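Local coordinates for protein pyridoxal kinase (PDB 4S1H) that binds ADP and magnesium and probably phosphorylates pyridoxal with ATP to give the cofactor pyridoxal 5'-phosphate, at residues A[34-39]-A[58-63]. Residues are numbered along the deposited sequence; the frame is centred on the assembly and turned at random.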
# COMPACT_ATOMS: atom_id res chain seq x y z
N ILE A 34 -1.06 -9.02 4.64
CA ILE A 34 -1.48 -8.04 5.61
C ILE A 34 -0.33 -7.05 5.79
O ILE A 34 0.80 -7.46 6.04
CB ILE A 34 -1.80 -8.71 6.96
CG1 ILE A 34 -2.88 -9.79 6.81
CG2 ILE A 34 -2.19 -7.66 7.99
CD1 ILE A 34 -3.03 -10.66 8.06
N PHE A 35 -0.63 -5.76 5.68
CA PHE A 35 0.36 -4.69 5.82
C PHE A 35 0.04 -3.83 7.04
O PHE A 35 -0.80 -2.90 6.97
CB PHE A 35 0.47 -3.84 4.56
CG PHE A 35 0.78 -4.62 3.32
CD1 PHE A 35 -0.24 -5.20 2.55
CD2 PHE A 35 2.10 -4.80 2.91
CE1 PHE A 35 0.06 -5.93 1.40
CE2 PHE A 35 2.38 -5.50 1.74
CZ PHE A 35 1.38 -6.09 1.01
N VAL A 36 0.63 -4.16 8.17
CA VAL A 36 0.48 -3.40 9.38
C VAL A 36 1.54 -2.31 9.37
O VAL A 36 2.72 -2.57 9.24
CB VAL A 36 0.57 -4.26 10.65
CG1 VAL A 36 0.47 -3.39 11.88
CG2 VAL A 36 -0.49 -5.34 10.63
N LEU A 37 1.14 -1.08 9.52
CA LEU A 37 2.06 0.08 9.47
C LEU A 37 2.67 0.43 10.83
O LEU A 37 2.04 0.32 11.87
CB LEU A 37 1.34 1.31 8.90
CG LEU A 37 0.51 1.04 7.63
CD1 LEU A 37 -0.07 2.37 7.16
CD2 LEU A 37 1.28 0.32 6.53
N THR A 38 3.93 0.83 10.82
CA THR A 38 4.58 1.32 12.03
C THR A 38 4.77 2.86 12.04
O THR A 38 5.16 3.43 13.07
CB THR A 38 5.98 0.72 12.23
OG1 THR A 38 6.79 1.08 11.12
CG2 THR A 38 5.90 -0.78 12.30
N THR A 39 4.53 3.49 10.89
CA THR A 39 4.52 4.96 10.73
C THR A 39 3.46 5.36 9.72
O THR A 39 3.02 4.53 8.93
CB THR A 39 5.84 5.53 10.19
OG1 THR A 39 6.04 5.17 8.81
CG2 THR A 39 7.04 5.01 11.01
N ASN A 58 -0.68 1.52 21.53
CA ASN A 58 -2.06 1.08 21.78
C ASN A 58 -2.82 0.78 20.48
O ASN A 58 -3.60 -0.18 20.40
CB ASN A 58 -2.82 2.07 22.67
CG ASN A 58 -3.18 3.35 21.96
OD1 ASN A 58 -2.31 4.13 21.57
ND2 ASN A 58 -4.48 3.58 21.77
N ASP A 59 -2.56 1.59 19.45
CA ASP A 59 -3.15 1.37 18.14
C ASP A 59 -2.60 0.10 17.48
O ASP A 59 -3.34 -0.66 16.88
CB ASP A 59 -2.95 2.60 17.24
CG ASP A 59 -3.77 3.81 17.71
OD1 ASP A 59 -4.91 3.61 18.19
OD2 ASP A 59 -3.26 4.95 17.66
N PHE A 60 -1.29 -0.13 17.60
CA PHE A 60 -0.70 -1.33 17.08
C PHE A 60 -1.32 -2.59 17.73
O PHE A 60 -1.66 -3.56 17.04
CB PHE A 60 0.82 -1.23 17.30
CG PHE A 60 1.62 -2.38 16.77
CD1 PHE A 60 1.91 -2.48 15.41
CD2 PHE A 60 2.06 -3.37 17.60
CE1 PHE A 60 2.66 -3.55 14.91
CE2 PHE A 60 2.83 -4.44 17.12
CZ PHE A 60 3.12 -4.53 15.78
N ILE A 61 -1.44 -2.59 19.05
CA ILE A 61 -2.09 -3.69 19.77
C ILE A 61 -3.53 -3.88 19.34
O ILE A 61 -3.99 -5.00 19.08
CB ILE A 61 -1.97 -3.48 21.31
CG1 ILE A 61 -0.51 -3.62 21.73
CG2 ILE A 61 -2.83 -4.45 22.06
CD1 ILE A 61 -0.25 -3.20 23.16
N SER A 62 -4.26 -2.78 19.21
CA SER A 62 -5.65 -2.84 18.77
C SER A 62 -5.77 -3.50 17.41
O SER A 62 -6.65 -4.35 17.18
CB SER A 62 -6.20 -1.42 18.68
OG SER A 62 -7.55 -1.45 18.32
N ILE A 63 -4.92 -3.08 16.49
CA ILE A 63 -4.85 -3.71 15.16
C ILE A 63 -4.51 -5.21 15.22
O ILE A 63 -5.23 -6.03 14.62
CB ILE A 63 -3.83 -2.99 14.26
CG1 ILE A 63 -4.40 -1.62 13.88
CG2 ILE A 63 -3.46 -3.81 13.02
CD1 ILE A 63 -3.36 -0.64 13.40
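Val36 reaches from strand 33-41 toward helix 57-69 and touches both Phe60 and Ile63, one turn apart on the helix. Its CB already points at the helix and divides the contact between two methyls. CG1, anti to the backbone N (chi1 177°), meets the Phe60 ring: 3.7 Å from Val36 CG1 to Phe60 CE1 and 3.9 Å to Phe60 CD1, an oblique approach to the ring. CG2 turns to Ile63, with Val36 CG2 4.1 Å from Ile63 CG2. That same Ile63 methyl lies 4.1 Å from Val36 CG1, so it touches both branches of the valine.

The Phe60 side chain crosses Val36 at about a right angle. Its CG, anti to the backbone N (chi1 -178°), carries the ring nearer the strand than the initial direction of CB would suggest, and the ring also packs on Leu89, Glu92 and Thr93 of helix 87-100. On the strand side, Val36 rests on Leu6 and pairs through its backbone with Thr7 and Ser9 of strand 5-9. At the dimer interface, Ser62 OG of the helix hydrogen-bonds Gly52 N of the second subunit, whose His40 packs on Ile63.

The helix thus sits against one face of the mixed sheet of this ribokinase-clan fold. All three touching residues are buried, and no hydrogen bond links the segments: carbon-to-carbon packing alone joins them, which implies a hydrophobic and weakly directional attachment.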